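Local coordinates for isochorismatase family protein (Enterococcus faecalis, PDB 2A67), which is of unknown specific function but probably acts as a hydrolase, as members of the isochorismatase family generally do, at residues Lys32-Ile37 / Phe67-Thr72; Thr128-Pro133 / Phe161-Ser166. One frame throughout, in Å; residues are numbered along the deposited sequence. Where two conformers were deposited one is given.

Interaction 1 (Lys32-Ile37 / Phe67-Thr72); sequences KVNQRI and FEKLDT
Leu70, Asn34 and Asp71 meet where one face of helix 26-42 packs against the connection between strands 47-52 and 77-81, in the α/β fold of an isochorismatase-family protein. The contact illustrates how an irregular segment can be fitted to a helix: residues from successive helical turns approach the chain at the end of a type I beta turn, Phe67 to Leu70, and just beyond it; the turn is closed by the bond from Leu70 N to Phe67 O (3.2 Å). The last residue of the turn supplies the apolar part. Leu70 CG stands anti to its own carbonyl carbon (chi1 -73°), and one methyl of its fork, CD2, reaches Val33 CG1 at 3.5 Å, the two side chains running obliquely across each other. Leu70 CD2 lies more loosely against Ile37 CD1, 4.4 Å away, while Phe12, Leu30 and Phe49 pack around Leu70 and extend the apolar surface.

Beside this buried patch the end of the Asn34 side chain comes up to the loop, its terminal amide lying between Lys69 O and Asp71 N. The amide is probably turned over in the model; with it turned back, both approaches may be hydrogen bonds, which would tie a single side chain to the loop backbone on each side of Leu70. The polar ends of the flanking residues find partners on the same helix, outside segment 32-37. Lys69 NZ forms a salt bridge with Asp31. In the conformer given, Asp71 OD2 pairs with Arg41 and takes a bond from a water that also donates to Asn34 O; both are provisional, as Asp71 was deposited in two conformers. Ile37, one turn beyond Val33, turns its branches against the loop backbone: Ile37 CD1 comes to 3.5 Å from Asp71 O, and CG2 to 3.6 Å from that same oxygen.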
ATOM      1  N   LYS D  32      10.351  -8.862  20.693  1.00 32.08           N
ATOM      2  CA  LYS D  32       8.898  -9.061  20.564  1.00 33.10           C
ATOM      3  C   LYS D  32       8.608 -10.104  19.455  1.00 31.91           C
ATOM      4  O   LYS D  32       7.792 -10.994  19.609  1.00 32.75           O
ATOM      5  CB  LYS D  32       8.220  -7.692  20.336  1.00 31.95           C
ATOM      6  CG  LYS D  32       6.722  -7.704  20.393  1.00 37.48           C
ATOM      7  CD  LYS D  32       6.172  -7.248  21.773  1.00 43.76           C
ATOM      8  CE  LYS D  32       5.687  -5.743  21.737  1.00 46.77           C
ATOM      9  NZ  LYS D  32       4.162  -5.521  21.618  1.00 36.59           N
ATOM     10  N   VAL D  33       9.329 -10.024  18.346  1.00 32.03           N
ATOM     11  CA  VAL D  33       9.195 -11.024  17.265  1.00 31.49           C
ATOM     12  C   VAL D  33       9.595 -12.434  17.713  1.00 31.48           C
ATOM     13  O   VAL D  33       8.880 -13.403  17.428  1.00 31.22           O
ATOM     14  CB  VAL D  33      10.003 -10.601  16.004  1.00 31.24           C
ATOM     15  CG1 VAL D  33      10.206 -11.811  15.040  1.00 30.05           C
ATOM     16  CG2 VAL D  33       9.281  -9.423  15.317  1.00 30.36           C
ATOM     17  N   ASN D  34      10.740 -12.568  18.391  1.00 31.10           N
ATOM     18  CA  ASN D  34      11.079 -13.866  18.982  1.00 31.54           C
ATOM     19  C   ASN D  34       9.969 -14.450  19.924  1.00 31.80           C
ATOM     20  O   ASN D  34       9.750 -15.662  19.937  1.00 30.91           O
ATOM     21  CB  ASN D  34      12.376 -13.767  19.738  1.00 31.40           C
ATOM     22  CG  ASN D  34      13.599 -13.945  18.835  1.00 33.42           C
ATOM     23  OD1 ASN D  34      14.703 -13.647  19.259  1.00 36.59           O
ATOM     24  ND2 ASN D  34      13.406 -14.460  17.624  1.00 31.40           N
ATOM     25  N   GLN D  35       9.288 -13.595  20.687  1.00 32.31           N
ATOM     26  CA  GLN D  35       8.150 -14.048  21.540  1.00 34.07           C
ATOM     27  C   GLN D  35       7.011 -14.622  20.694  1.00 32.61           C
ATOM     28  O   GLN D  35       6.423 -15.665  21.039  1.00 32.16           O
ATOM     29  CB  GLN D  35       7.607 -12.920  22.419  1.00 33.60           C
ATOM     30  CG  GLN D  35       8.518 -12.487  23.553  1.00 36.61           C
ATOM     31  CD  GLN D  35       7.799 -11.633  24.593  1.00 40.03           C
ATOM     32  OE1 GLN D  35       7.922 -11.889  25.827  1.00 48.49           O
ATOM     33  NE2 GLN D  35       6.990 -10.652  24.128  1.00 44.85           N
ATOM     34  N   ARG D  36       6.720 -13.972  19.565  1.00 31.30           N
ATOM     35  CA  ARG D  36       5.689 -14.481  18.654  1.00 30.13           C
ATOM     36  C   ARG D  36       6.117 -15.774  18.020  1.00 30.24           C
ATOM     37  O   ARG D  36       5.330 -16.691  17.897  1.00 30.18           O
ATOM     38  CB  ARG D  36       5.335 -13.445  17.574  1.00 29.30           C
ATOM     39  CG  ARG D  36       4.939 -12.090  18.122  1.00 29.20           C
ATOM     40  CD  ARG D  36       3.737 -12.296  19.111  1.00 31.62           C
ATOM     41  NE  ARG D  36       2.589 -12.877  18.403  1.00 27.10           N
ATOM     42  CZ  ARG D  36       1.630 -13.585  18.986  1.00 31.48           C
ATOM     43  NH1 ARG D  36       1.703 -13.854  20.284  1.00 27.27           N
ATOM     44  NH2 ARG D  36       0.613 -14.031  18.277  1.00 26.85           N
ATOM     45  N   ILE D  37       7.365 -15.819  17.530  1.00 30.50           N
ATOM     46  CA  ILE D  37       7.947 -17.049  16.993  1.00 29.80           C
ATOM     47  C   ILE D  37       7.687 -18.194  17.960  1.00 29.38           C
ATOM     48  O   ILE D  37       7.244 -19.260  17.563  1.00 28.86           O
ATOM     49  CB  ILE D  37       9.479 -16.871  16.733  1.00 29.76           C
ATOM     50  CG1 ILE D  37       9.661 -16.047  15.436  1.00 31.26           C
ATOM     51  CG2 ILE D  37      10.190 -18.222  16.628  1.00 28.04           C
ATOM     52  CD1 ILE D  37      11.152 -15.680  15.137  1.00 31.60           C
ATOM     53  N   PHE D  67      19.071 -11.327  10.854  1.00 34.80           N
ATOM     54  CA  PHE D  67      19.724 -10.960  12.100  1.00 36.81           C
ATOM     55  C   PHE D  67      19.909 -12.208  12.923  1.00 38.14           C
ATOM     56  O   PHE D  67      18.961 -12.988  13.074  1.00 38.85           O
ATOM     57  CB  PHE D  67      18.822 -10.021  12.894  1.00 36.50           C
ATOM     58  CG  PHE D  67      18.661  -8.683  12.258  1.00 36.76           C
ATOM     59  CD1 PHE D  67      19.735  -7.792  12.206  1.00 36.23           C
ATOM     60  CD2 PHE D  67      17.449  -8.308  11.716  1.00 36.31           C
ATOM     61  CE1 PHE D  67      19.589  -6.542  11.623  1.00 36.73           C
ATOM     62  CE2 PHE D  67      17.294  -7.054  11.135  1.00 37.72           C
ATOM     63  CZ  PHE D  67      18.379  -6.176  11.074  1.00 37.16           C
ATOM     64  N   GLU D  68      21.099 -12.375  13.488  1.00 38.42           N
ATOM     65  CA  GLU D  68      21.432 -13.551  14.293  1.00 40.21           C
ATOM     66  C   GLU D  68      20.518 -13.774  15.484  1.00 39.19           C
ATOM     67  O   GLU D  68      20.311 -14.909  15.882  1.00 38.49           O
ATOM     68  CB  GLU D  68      22.851 -13.428  14.845  1.00 41.30           C
ATOM     69  CG  GLU D  68      23.890 -13.418  13.776  1.00 46.44           C
ATOM     70  CD  GLU D  68      24.560 -14.754  13.632  1.00 52.04           C
ATOM     71  OE1 GLU D  68      23.859 -15.790  13.477  1.00 51.69           O
ATOM     72  OE2 GLU D  68      25.805 -14.756  13.687  1.00 54.24           O
ATOM     73  N   LYS D  69      20.013 -12.699  16.070  1.00 39.60           N
ATOM     74  CA  LYS D  69      19.172 -12.808  17.285  1.00 40.13           C
ATOM     75  C   LYS D  69      17.816 -13.501  17.060  1.00 39.52           C
ATOM     76  O   LYS D  69      17.176 -13.960  18.041  1.00 39.61           O
ATOM     77  CB  LYS D  69      18.936 -11.424  17.903  1.00 40.63           C
ATOM     78  CG  LYS D  69      18.605 -11.416  19.419  1.00 44.26           C
ATOM     79  CD  LYS D  69      17.645 -10.236  19.634  1.00 49.79           C
ATOM     80  CE  LYS D  69      17.770  -9.524  20.997  1.00 49.72           C
ATOM     81  NZ  LYS D  69      17.116  -8.164  20.906  1.00 46.04           N
ATOM     82  N   LEU D  70      17.365 -13.554  15.801  1.00 38.46           N
ATOM     83  CA  LEU D  70      16.078 -14.211  15.470  1.00 38.31           C
ATOM     84  C   LEU D  70      16.153 -15.732  15.577  1.00 38.32           C
ATOM     85  O   LEU D  70      17.093 -16.342  15.076  1.00 36.61           O
ATOM     86  CB  LEU D  70      15.589 -13.814  14.066  1.00 38.31           C
ATOM     87  CG  LEU D  70      15.037 -12.395  13.863  1.00 38.39           C
ATOM     88  CD1 LEU D  70      14.876 -12.140  12.406  1.00 41.77           C
ATOM     89  CD2 LEU D  70      13.688 -12.173  14.605  1.00 38.94           C
ATOM     90  N   ASP D  71      15.138 -16.325  16.214  0.50 37.74           N
ATOM     91  CA  ASP D  71      15.021 -17.777  16.375  0.50 38.09           C
ATOM     92  C   ASP D  71      14.507 -18.400  15.091  0.50 38.00           C
ATOM     93  O   ASP D  71      13.314 -18.415  14.827  0.50 37.72           O
ATOM     94  CB  ASP D  71      14.082 -18.117  17.557  0.50 38.18           C
ATOM     95  CG  ASP D  71      13.907 -19.617  17.771  0.50 39.58           C
ATOM     96  OD1 ASP D  71      14.882 -20.385  17.622  0.50 42.16           O
ATOM     97  OD2 ASP D  71      12.779 -20.040  18.106  0.50 42.80           O
ATOM     98  N   THR D  72      15.411 -18.921  14.278  1.00 38.17           N
ATOM     99  CA  THR D  72      14.984 -19.617  13.046  1.00 39.39           C
ATOM    100  C   THR D  72      15.184 -21.121  13.199  1.00 40.15           C
ATOM    101  O   THR D  72      15.987 -21.520  14.030  1.00 42.00           O
ATOM    102  CB  THR D  72      15.752 -19.117  11.800  1.00 39.14           C
ATOM    103  OG1 THR D  72      17.107 -19.575  11.876  1.00 41.81           O
ATOM    104  CG2 THR D  72      15.794 -17.609  11.788  1.00 39.68           C
TER
HETATM  105  O   HOH W   1      11.900 -17.681  19.993  1.00 41.30           O

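Interaction 2 (Thr128-Pro133 / Phe161-Ser166); sequences TCLMTP and FLTFLS
The ring of Phe164 meets segment 128-133 at its edge and obliquely: Pro133 N lies in the ring plane at the edge, with Thr132 C near that plane, whereas Pro133 CG and the selenium of Met131, a selenomethionine, approach at a slant. Met131 SE sits 4.5 Å from the centroid of the Phe164 ring, 54° off its normal, and 3.5 Å from Phe164 CE1, an oblique Met-aromatic contact. Met131 CG, anti to the backbone N (chi1 -177°), already lies beside Phe164 CE1 before the chain bends at chi3, and the two side chains run side by side on one face of the sheet, with Trp157 of helix 146-157 packed on Met131. Leu130 and Thr163 lie side by side on the other face, where Leu130 CD2 also meets Leu165 CD2 at 4.1 Å.

The backbones are joined as parallel strands. Thr163 N donates to Cys129 O (3.1 Å), Met131 N to Thr163 O (3.1 Å), and Leu165 N to Met131 O (2.8 Å), the last nearly straight at 171°. Cys129 O also accepts a bond from a water (2.6 Å) that is linked to Thr163 OG1; a second water bridges Cys129 N and Phe161 O. Strand 163-164 is thereby added as an outermost strand of the chain's sheet, completing the beta-alpha-beta unit of strand 128-137, helix 146-157 and strand 163-164.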
ATOM      1  N   THR D 128      -6.763 -12.379   5.806  1.00 24.99           N
ATOM      2  CA  THR D 128      -7.039 -11.719   7.079  1.00 26.08           C
ATOM      3  C   THR D 128      -5.724 -11.312   7.744  1.00 26.34           C
ATOM      4  O   THR D 128      -4.884 -12.162   8.005  1.00 28.59           O
ATOM      5  CB  THR D 128      -7.957 -12.648   8.000  1.00 25.45           C
ATOM      6  OG1 THR D 128      -9.173 -12.900   7.281  1.00 27.39           O
ATOM      7  CG2 THR D 128      -8.220 -11.984   9.359  1.00 27.93           C
ATOM      8  N   CYS D 129      -5.514 -10.015   7.980  1.00 25.89           N
ATOM      9  CA  CYS D 129      -4.197  -9.584   8.470  1.00 26.81           C
ATOM     10  C   CYS D 129      -4.282  -9.167   9.923  1.00 26.52           C
ATOM     11  O   CYS D 129      -5.309  -8.586  10.345  1.00 24.50           O
ATOM     12  CB  CYS D 129      -3.642  -8.444   7.611  1.00 25.87           C
ATOM     13  SG  CYS D 129      -3.436  -9.036   5.909  1.00 28.60           S
ATOM     14  N   LEU D 130      -3.210  -9.501  10.654  1.00 25.32           N
ATOM     15  CA  LEU D 130      -3.040  -9.223  12.093  1.00 25.90           C
ATOM     16  C   LEU D 130      -1.652  -8.632  12.316  1.00 27.31           C
ATOM     17  O   LEU D 130      -0.775  -8.863  11.532  1.00 27.14           O
ATOM     18  CB  LEU D 130      -3.111 -10.524  12.896  1.00 25.03           C
ATOM     19  CG  LEU D 130      -4.397 -11.363  12.688  1.00 24.48           C
ATOM     20  CD1 LEU D 130      -4.191 -12.690  13.381  1.00 23.00           C
ATOM     21  CD2 LEU D 130      -5.671 -10.652  13.145  1.00 23.35           C
HETATM   22  N   MSE D 131      -1.465  -7.900  13.399  1.00 27.97           N
HETATM   23  CA  MSE D 131      -0.158  -7.410  13.763  1.00 28.34           C
HETATM   24  C   MSE D 131       0.015  -7.288  15.283  1.00 27.79           C
HETATM   25  O   MSE D 131      -0.861  -6.786  15.971  1.00 27.36           O
HETATM   26  CB  MSE D 131       0.041  -6.032  13.164  1.00 26.35           C
HETATM   27  CG  MSE D 131       1.418  -5.478  13.432  1.00 29.42           C
HETATM   28 SE   MSE D 131       1.797  -3.915  12.267  1.00 33.20          SE
HETATM   29  CE  MSE D 131       2.694  -4.813  10.771  1.00 27.38           C
ATOM     30  N   THR D 132       1.161  -7.700  15.795  1.00 28.05           N
ATOM     31  CA  THR D 132       1.508  -7.429  17.194  1.00 29.15           C
ATOM     32  C   THR D 132       2.051  -6.001  17.216  1.00 29.57           C
ATOM     33  O   THR D 132       2.938  -5.653  16.416  1.00 30.67           O
ATOM     34  CB  THR D 132       2.542  -8.478  17.712  1.00 27.71           C
ATOM     35  OG1 THR D 132       1.897  -9.749  17.794  1.00 28.08           O
ATOM     36  CG2 THR D 132       3.130  -8.122  19.082  1.00 29.85           C
ATOM     37  N   PRO D 133       1.544  -5.174  18.133  1.00 30.64           N
ATOM     38  CA  PRO D 133       2.098  -3.839  18.286  1.00 31.51           C
ATOM     39  C   PRO D 133       3.627  -3.842  18.437  1.00 32.61           C
ATOM     40  O   PRO D 133       4.184  -4.783  18.996  1.00 33.23           O
ATOM     41  CB  PRO D 133       1.426  -3.364  19.603  1.00 32.14           C
ATOM     42  CG  PRO D 133       0.087  -4.028  19.541  1.00 30.21           C
ATOM     43  CD  PRO D 133       0.448  -5.420  19.100  1.00 28.93           C
ATOM     44  N   PHE D 161      -6.831  -2.364   7.252  1.00 25.25           N
ATOM     45  CA  PHE D 161      -6.180  -3.488   6.603  1.00 25.52           C
ATOM     46  C   PHE D 161      -5.961  -4.675   7.535  1.00 24.68           C
ATOM     47  O   PHE D 161      -5.777  -5.808   7.053  1.00 24.77           O
ATOM     48  CB  PHE D 161      -4.787  -3.118   6.009  1.00 23.41           C
ATOM     49  CG  PHE D 161      -4.850  -2.043   4.931  1.00 24.71           C
ATOM     50  CD1 PHE D 161      -5.352  -2.322   3.673  1.00 26.11           C
ATOM     51  CD2 PHE D 161      -4.382  -0.771   5.183  1.00 25.34           C
ATOM     52  CE1 PHE D 161      -5.435  -1.308   2.693  1.00 26.42           C
ATOM     53  CE2 PHE D 161      -4.452   0.246   4.207  1.00 28.50           C
ATOM     54  CZ  PHE D 161      -5.009  -0.023   2.976  1.00 24.29           C
ATOM     55  N   LEU D 162      -5.847  -4.397   8.836  1.00 24.39           N
ATOM     56  CA  LEU D 162      -5.440  -5.441   9.802  1.00 24.51           C
ATOM     57  C   LEU D 162      -6.000  -5.108  11.195  1.00 24.96           C
ATOM     58  O   LEU D 162      -6.526  -4.028  11.426  1.00 26.29           O
ATOM     59  CB  LEU D 162      -3.895  -5.651   9.820  1.00 24.15           C
ATOM     60  CG  LEU D 162      -2.957  -4.448  10.133  1.00 25.52           C
ATOM     61  CD1 LEU D 162      -3.075  -4.041  11.630  1.00 26.42           C
ATOM     62  CD2 LEU D 162      -1.514  -4.853   9.828  1.00 26.29           C
ATOM     63  N   THR D 163      -5.926  -6.075  12.097  1.00 25.66           N
ATOM     64  CA  THR D 163      -6.266  -5.844  13.483  1.00 24.15           C
ATOM     65  C   THR D 163      -4.992  -5.917  14.278  1.00 23.66           C
ATOM     66  O   THR D 163      -4.278  -6.912  14.165  1.00 23.44           O
ATOM     67  CB  THR D 163      -7.202  -7.003  14.003  1.00 26.05           C
ATOM     68  OG1 THR D 163      -8.353  -7.130  13.157  1.00 25.12           O
ATOM     69  CG2 THR D 163      -7.669  -6.731  15.476  1.00 24.80           C
ATOM     70  N   PHE D 164      -4.760  -4.940  15.166  1.00 23.90           N
ATOM     71  CA  PHE D 164      -3.673  -5.053  16.125  1.00 24.20           C
ATOM     72  C   PHE D 164      -4.064  -5.982  17.228  1.00 26.94           C
ATOM     73  O   PHE D 164      -5.158  -5.876  17.747  1.00 23.73           O
ATOM     74  CB  PHE D 164      -3.282  -3.698  16.689  1.00 24.64           C
ATOM     75  CG  PHE D 164      -2.321  -2.957  15.753  1.00 24.18           C
ATOM     76  CD1 PHE D 164      -0.962  -3.167  15.846  1.00 25.65           C
ATOM     77  CD2 PHE D 164      -2.828  -2.110  14.774  1.00 24.79           C
ATOM     78  CE1 PHE D 164      -0.055  -2.533  14.910  1.00 23.74           C
ATOM     79  CE2 PHE D 164      -1.953  -1.435  13.868  1.00 26.80           C
ATOM     80  CZ  PHE D 164      -0.581  -1.649  13.975  1.00 25.08           C
ATOM     81  N   LEU D 165      -3.160  -6.903  17.549  1.00 28.23           N
ATOM     82  CA  LEU D 165      -3.393  -7.882  18.571  1.00 29.37           C
ATOM     83  C   LEU D 165      -3.233  -7.302  19.973  1.00 30.70           C
ATOM     84  O   LEU D 165      -2.489  -6.333  20.181  1.00 28.50           O
ATOM     85  CB  LEU D 165      -2.416  -9.042  18.340  1.00 28.79           C
ATOM     86  CG  LEU D 165      -2.715  -9.807  17.033  1.00 29.07           C
ATOM     87  CD1 LEU D 165      -1.687 -10.911  16.848  1.00 28.61           C
ATOM     88  CD2 LEU D 165      -4.131 -10.386  16.976  1.00 27.71           C
ATOM     89  N   SER D 166      -3.999  -7.882  20.915  1.00 31.37           N
ATOM     90  CA  SER D 166      -3.754  -7.730  22.366  1.00 33.76           C
ATOM     91  C   SER D 166      -2.652  -8.706  22.826  1.00 33.17           C
ATOM     92  O   SER D 166      -2.432  -9.800  22.218  1.00 33.24           O
ATOM     93  CB  SER D 166      -5.079  -8.009  23.184  1.00 32.72           C
ATOM     94  OG  SER D 166      -6.295  -7.516  22.542  1.00 37.53           O
TER
HETATM   95  O   HOH W   2      -7.432  -7.988   7.266  1.00 23.93           O
HETATM   96  O   HOH W   3      -7.884  -8.550  10.939  1.00 28.27           O

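Overall arrangement
The two contacts come in series along the chain, interaction 1 closing before interaction 2 opens, and their centres lie about 18 Å apart. Interaction 1 packs helix 26-42 against the connection leading to strand 77-81, one outermost strand of the parallel sheet; interaction 2 adds strand 163-164 at the other. The helix links them: Lys32 NZ lies 2.7 Å from Pro133 O, a probable hydrogen bond, and Arg36 packs on Thr132 and Leu165. Glu105, on the neighbouring strand 103-109, joins the network through a salt bridge to Arg36 and a hydrogen bond with Thr132. One helix thus touches both the loop before strand 77-81 and the strand next to the 163-164 edge of the same sheet.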